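Local atomic coordinates of type VI secretion system component (Escherichia coli O6, PDB entry 2P5Z), a protein that is a component of the type VI secretion system, resembling phage T4 tail proteins gp27 and gp5, and probably serves in a phage-tail-like injection apparatus. Residues T41-D46 with L110-A115; D65-L70 with T86-I91. One frame throughout, in Å; residues are numbered along the deposited sequence.

Contact 1: residues T41-D46 with L110-A115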
loop_
_atom_site.group_PDB
_atom_site.type_symbol
_atom_site.label_atom_id
_atom_site.label_comp_id
_atom_site.label_asym_id
_atom_site.label_seq_id
_atom_site.Cartn_x
_atom_site.Cartn_y
_atom_site.Cartn_z
ATOM N N THR A 41 0.624 13.434 -16.182
ATOM C CA THR A 41 -0.530 12.687 -15.692
ATOM C C THR A 41 -1.785 13.342 -16.263
ATOM O O THR A 41 -1.794 14.547 -16.505
ATOM C CB THR A 41 -0.564 12.564 -14.119
ATOM O OG1 THR A 41 -1.921 12.547 -13.662
ATOM C CG2 THR A 41 0.109 13.685 -13.469
ATOM N N PRO A 42 -2.820 12.542 -16.570
ATOM C CA PRO A 42 -4.047 13.170 -17.064
ATOM C C PRO A 42 -4.773 13.952 -15.961
ATOM O O PRO A 42 -4.870 13.474 -14.826
ATOM C CB PRO A 42 -4.892 11.976 -17.521
ATOM C CG PRO A 42 -4.371 10.810 -16.742
ATOM C CD PRO A 42 -2.912 11.072 -16.529
ATOM N N PHE A 43 -5.287 15.133 -16.303
ATOM C CA PHE A 43 -5.996 15.961 -15.337
ATOM C C PHE A 43 -7.272 15.324 -14.841
ATOM O O PHE A 43 -7.779 14.398 -15.467
ATOM C CB PHE A 43 -6.256 17.392 -15.851
ATOM C CG PHE A 43 -7.053 17.473 -17.116
ATOM C CD1 PHE A 43 -8.450 17.384 -17.100
ATOM C CD2 PHE A 43 -6.408 17.689 -18.334
ATOM C CE1 PHE A 43 -9.190 17.479 -18.292
ATOM C CE2 PHE A 43 -7.136 17.788 -19.525
ATOM C CZ PHE A 43 -8.534 17.689 -19.497
ATOM N N ARG A 44 -7.790 15.816 -13.713
ATOM C CA ARG A 44 -9.066 15.317 -13.199
ATOM C C ARG A 44 -9.904 16.460 -12.627
ATOM O O ARG A 44 -9.417 17.232 -11.805
ATOM C CB ARG A 44 -8.782 14.277 -12.128
ATOM C CG ARG A 44 -9.952 13.431 -11.786
ATOM C CD ARG A 44 -9.479 12.234 -11.040
ATOM N NE ARG A 44 -9.317 12.471 -9.608
ATOM C CZ ARG A 44 -8.984 11.524 -8.728
ATOM N NH1 ARG A 44 -8.775 10.271 -9.141
ATOM N NH2 ARG A 44 -8.868 11.822 -7.434
ATOM N N TYR A 45 -11.154 16.598 -13.051
ATOM C CA TYR A 45 -12.017 17.672 -12.501
ATOM C C TYR A 45 -13.361 17.157 -12.029
ATOM O O TYR A 45 -14.182 16.706 -12.826
ATOM C CB TYR A 45 -12.246 18.772 -13.527
ATOM C CG TYR A 45 -11.202 19.847 -13.529
ATOM C CD1 TYR A 45 -9.886 19.578 -13.882
ATOM C CD2 TYR A 45 -11.536 21.150 -13.215
ATOM C CE1 TYR A 45 -8.916 20.579 -13.897
ATOM C CE2 TYR A 45 -10.589 22.157 -13.239
ATOM C CZ TYR A 45 -9.281 21.870 -13.563
ATOM O OH TYR A 45 -8.341 22.879 -13.569
ATOM N N ASP A 46 -13.599 17.226 -10.730
ATOM C CA ASP A 46 -14.905 16.876 -10.202
ATOM C C ASP A 46 -15.753 18.144 -10.101
ATOM O O ASP A 46 -15.431 19.077 -9.359
ATOM C CB ASP A 46 -14.769 16.144 -8.869
ATOM C CG ASP A 46 -14.044 14.798 -9.015
ATOM O OD1 ASP A 46 -14.486 13.959 -9.836
ATOM O OD2 ASP A 46 -13.025 14.580 -8.312
ATOM N N LEU A 110 -14.434 15.012 -15.117
ATOM C CA LEU A 110 -13.984 15.359 -16.444
ATOM C C LEU A 110 -12.497 15.055 -16.545
ATOM O O LEU A 110 -11.673 15.598 -15.794
ATOM C CB LEU A 110 -14.244 16.838 -16.745
ATOM C CG LEU A 110 -13.619 17.289 -18.076
ATOM C CD1 LEU A 110 -14.380 16.639 -19.234
ATOM C CD2 LEU A 110 -13.595 18.804 -18.242
ATOM N N GLU A 111 -12.158 14.152 -17.459
ATOM C CA GLU A 111 -10.775 13.750 -17.677
ATOM C C GLU A 111 -10.514 13.851 -19.174
ATOM O O GLU A 111 -11.460 13.823 -19.972
ATOM C CB GLU A 111 -10.561 12.327 -17.174
ATOM C CG GLU A 111 -10.933 12.127 -15.724
ATOM C CD GLU A 111 -10.384 10.856 -15.127
ATOM O OE1 GLU A 111 -11.183 9.916 -14.908
ATOM O OE2 GLU A 111 -9.158 10.807 -14.863
ATOM N N PRO A 112 -9.239 13.958 -19.574
ATOM C CA PRO A 112 -8.991 13.933 -21.006
ATOM C C PRO A 112 -9.112 12.488 -21.543
ATOM O O PRO A 112 -9.252 11.525 -20.764
ATOM C CB PRO A 112 -7.544 14.399 -21.095
ATOM C CG PRO A 112 -6.939 13.887 -19.876
ATOM C CD PRO A 112 -7.977 14.041 -18.813
ATOM N N ARG A 113 -9.082 12.341 -22.858
ATOM C CA ARG A 113 -9.301 11.036 -23.472
ATOM C C ARG A 113 -8.166 10.057 -23.105
ATOM O O ARG A 113 -8.419 8.863 -22.904
ATOM C CB ARG A 113 -9.469 11.183 -24.988
ATOM C CG ARG A 113 -10.824 11.731 -25.428
ATOM C CD ARG A 113 -10.748 12.254 -26.861
ATOM N NE ARG A 113 -9.775 13.341 -26.989
ATOM C CZ ARG A 113 -9.177 13.698 -28.130
ATOM N NH1 ARG A 113 -9.428 13.028 -29.255
ATOM N NH2 ARG A 113 -8.309 14.713 -28.152
ATOM N N MET A 114 -6.951 10.591 -22.940
ATOM C CA MET A 114 -5.809 9.828 -22.454
ATOM C C MET A 114 -6.108 9.014 -21.209
ATOM O O MET A 114 -5.690 7.879 -21.128
ATOM C CB MET A 114 -4.582 10.721 -22.240
ATOM C CG MET A 114 -3.299 9.955 -21.844
ATOM S SD MET A 114 -1.859 11.025 -21.708
ATOM C CE MET A 114 -0.548 9.890 -22.143
ATOM N N ALA A 115 -6.867 9.554 -20.255
ATOM C CA ALA A 115 -7.283 8.771 -19.074
ATOM C C ALA A 115 -7.944 7.441 -19.429
ATOM O O ALA A 115 -7.882 6.504 -18.649
ATOM C CB ALA A 115 -8.213 9.561 -18.202
HETATM O O HOH W 1 -6.995 12.042 -14.438
#
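P112 puts its CD over the centre of the F43 ring, the two side chains sliding past each other in opposite directions, and this proline–aromatic packing is the dense part of the contact. P112 CD stands 3.6 Å from the ring centroid and only 7° off its normal, a CH-pi contact over the face, while P112 CB nears CE2 and CZ. Chi1 of 59° sets CG of F43 between the backbone N and the carbonyl carbon. P42 extends the apolar patch, its CB 3.7 Å from P112 CG, and F188 meets the F43 ring edge-to-face.

The other flank is polar and looser. R44 and E111 run side by side in the same direction without pairing: R44 NE and E111 OE2 stay 5.5 Å apart. A water lies 2.6 Å from P42 O and 2.5 Å from E111 OE2, close enough to bridge them, although it has more acceptors in reach than protons.

Y45 and L110 form an antiparallel hydrogen-bonded pair, Y45 N to L110 O at 3.0 Å and L110 N to Y45 O at 2.9 Å. Beyond it the chains leave the ladder but stay packed through their prolines, consistent with a beta-barrel domain of phage tail baseplate proteins.

Contact 2: residues D65-L70 with T86-I91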
loop_
_atom_site.group_PDB
_atom_site.type_symbol
_atom_site.label_atom_id
_atom_site.label_comp_id
_atom_site.label_asym_id
_atom_site.label_seq_id
_atom_site.Cartn_x
_atom_site.Cartn_y
_atom_site.Cartn_z
ATOM N N ASP A 65 -18.537 14.024 -24.584
ATOM C CA ASP A 65 -17.559 15.112 -24.564
ATOM C C ASP A 65 -17.975 16.180 -23.579
ATOM O O ASP A 65 -19.157 16.456 -23.411
ATOM C CB ASP A 65 -17.478 15.807 -25.920
ATOM C CG ASP A 65 -16.692 15.024 -26.939
ATOM O OD1 ASP A 65 -16.365 13.852 -26.675
ATOM O OD2 ASP A 65 -16.410 15.584 -28.021
ATOM N N GLY A 66 -16.993 16.812 -22.964
ATOM C CA GLY A 66 -17.271 17.800 -21.969
ATOM C C GLY A 66 -16.271 18.913 -22.123
ATOM O O GLY A 66 -15.108 18.666 -22.451
ATOM N N ALA A 67 -16.720 20.139 -21.883
ATOM C CA ALA A 67 -15.825 21.275 -21.905
ATOM C C ALA A 67 -16.094 22.096 -20.651
ATOM O O ALA A 67 -17.255 22.351 -20.319
ATOM C CB ALA A 67 -16.069 22.090 -23.123
ATOM N N PHE A 68 -15.034 22.485 -19.952
ATOM C CA PHE A 68 -15.191 23.239 -18.735
ATOM C C PHE A 68 -14.387 24.514 -18.843
ATOM O O PHE A 68 -13.184 24.450 -19.069
ATOM C CB PHE A 68 -14.739 22.427 -17.536
ATOM C CG PHE A 68 -14.883 23.152 -16.232
ATOM C CD1 PHE A 68 -16.145 23.384 -15.689
ATOM C CD2 PHE A 68 -13.767 23.611 -15.552
ATOM C CE1 PHE A 68 -16.290 24.040 -14.500
ATOM C CE2 PHE A 68 -13.907 24.274 -14.359
ATOM C CZ PHE A 68 -15.175 24.490 -13.832
ATOM N N SER A 69 -15.040 25.666 -18.679
ATOM C CA SER A 69 -14.367 26.947 -18.905
ATOM C C SER A 69 -14.390 27.860 -17.706
ATOM O O SER A 69 -15.298 27.794 -16.894
ATOM C CB SER A 69 -14.995 27.704 -20.077
ATOM O OG SER A 69 -15.608 26.821 -20.987
ATOM N N LEU A 70 -13.381 28.713 -17.609
ATOM C CA LEU A 70 -13.428 29.881 -16.736
ATOM C C LEU A 70 -13.810 31.088 -17.592
ATOM O O LEU A 70 -13.109 31.428 -18.546
ATOM C CB LEU A 70 -12.072 30.089 -16.066
ATOM C CG LEU A 70 -11.757 31.145 -14.991
ATOM C CD1 LEU A 70 -12.935 31.982 -14.422
ATOM C CD2 LEU A 70 -11.011 30.438 -13.857
ATOM N N THR A 86 -10.065 26.788 -21.132
ATOM C CA THR A 86 -10.991 25.670 -21.222
ATOM C C THR A 86 -10.293 24.307 -21.054
ATOM O O THR A 86 -9.195 24.091 -21.572
ATOM C CB THR A 86 -11.724 25.679 -22.577
ATOM O OG1 THR A 86 -11.854 27.022 -23.037
ATOM C CG2 THR A 86 -13.109 25.067 -22.459
ATOM N N LEU A 87 -10.936 23.389 -20.339
ATOM C CA LEU A 87 -10.491 22.009 -20.303
ATOM C C LEU A 87 -11.383 21.135 -21.180
ATOM O O LEU A 87 -12.586 21.023 -20.931
ATOM C CB LEU A 87 -10.499 21.456 -18.873
ATOM C CG LEU A 87 -9.324 21.780 -17.947
ATOM C CD1 LEU A 87 -8.042 21.905 -18.735
ATOM C CD2 LEU A 87 -9.584 23.058 -17.165
ATOM N N HIS A 88 -10.800 20.503 -22.195
ATOM C CA HIS A 88 -11.570 19.570 -23.030
ATOM C C HIS A 88 -11.300 18.116 -22.656
ATOM O O HIS A 88 -10.154 17.727 -22.360
ATOM C CB HIS A 88 -11.258 19.778 -24.497
ATOM C CG HIS A 88 -11.707 21.100 -25.032
ATOM N ND1 HIS A 88 -13.000 21.328 -25.455
ATOM C CD2 HIS A 88 -11.033 22.259 -25.230
ATOM C CE1 HIS A 88 -13.103 22.573 -25.893
ATOM N NE2 HIS A 88 -11.926 23.162 -25.765
ATOM N N GLY A 89 -12.354 17.313 -22.668
ATOM C CA GLY A 89 -12.228 15.952 -22.268
ATOM C C GLY A 89 -13.514 15.171 -22.346
ATOM O O GLY A 89 -14.439 15.581 -23.047
ATOM N N VAL A 90 -13.552 14.034 -21.638
ATOM C CA VAL A 90 -14.718 13.159 -21.580
ATOM C C VAL A 90 -15.214 13.040 -20.156
ATOM O O VAL A 90 -14.463 13.204 -19.187
ATOM C CB VAL A 90 -14.416 11.671 -21.999
ATOM C CG1 VAL A 90 -14.962 11.356 -23.356
ATOM C CG2 VAL A 90 -12.950 11.363 -21.899
ATOM N N ILE A 91 -16.477 12.673 -20.054
ATOM C CA ILE A 91 -17.118 12.480 -18.794
ATOM C C ILE A 91 -16.966 11.030 -18.405
ATOM O O ILE A 91 -17.478 10.125 -19.076
ATOM C CB ILE A 91 -18.606 12.880 -18.871
ATOM C CG1 ILE A 91 -18.733 14.370 -19.194
ATOM C CG2 ILE A 91 -19.326 12.549 -17.579
ATOM C CD1 ILE A 91 -17.890 15.276 -18.312
#
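T86 and S69 meet near one end of an antiparallel beta ladder that pairs strand 65-70 with the longer strand 85-99, part of the domain assigned to the phage tail baseplate family. The segment axes come within 4.4 Å and cross at 137°, so the ladder is strongly twisted. Two hydrogen-bonded pairs, G66 with G89 and F68 with L87, each contribute two backbone bonds. The bond from L87 N to F68 O is 2.8 Å long and fairly straight, at 168°; that from G66 N to G89 O is equally short, but its donor is tilted 35° from the carbonyl plane.

T86 shows how a branched side chain fits over such a ladder. Its CB is 4.0 Å from F68 O, across the strand gap. From there the methyl CG2, anti to the backbone N and beside the carbonyl carbon, points toward strand 65-70 and approaches two oxygens, S69 OG and F68 O, each at 3.4 Å from CG2. The same face carries A67, whose CB lies 3.9 Å from ND1 of the H88 imidazole.

The opposite face is apolar. F68 and L87 both pack on L110 of strand 104-111; F68 also meets F33 edge-to-face and touches I47, while L87 reaches Y45. Beside them G66 and G89 offer bare backbone, and CD1 of I91 comes within 4.5 Å of CA of G66; I91 also packs on V108 and L110.

At the start of the strand the side chains of D65 and V90 diverge: the carboxylate OD2 of D65 makes a salt bridge to R22, outside the ladder, whereas its OD1 comes no closer than 4.4 Å to CG1 of V90.

How the contacts relate
Contact 2 is nested in the chain between the two halves of contact 1, and their centres lie 9 Å apart. The bridge between them is the pairing of neighbouring strands 104-111 and 85-99, so that four strands follow in the order 44-51, 104-111, 85-99, 65-70. E111 O lies 2.7 Å from V90 N, a probable hydrogen bond across that join. Side chains pack across the same join: F43 CZ lies 3.3 Å from H88 O, and L110 CD1 3.4 Å from V90 O. L110 takes part in both contacts, pairing with Y45 in contact 1 and packing on F68, L87 and I91 of contact 2. Neither contact is touched by another chain of the three-chain assembly.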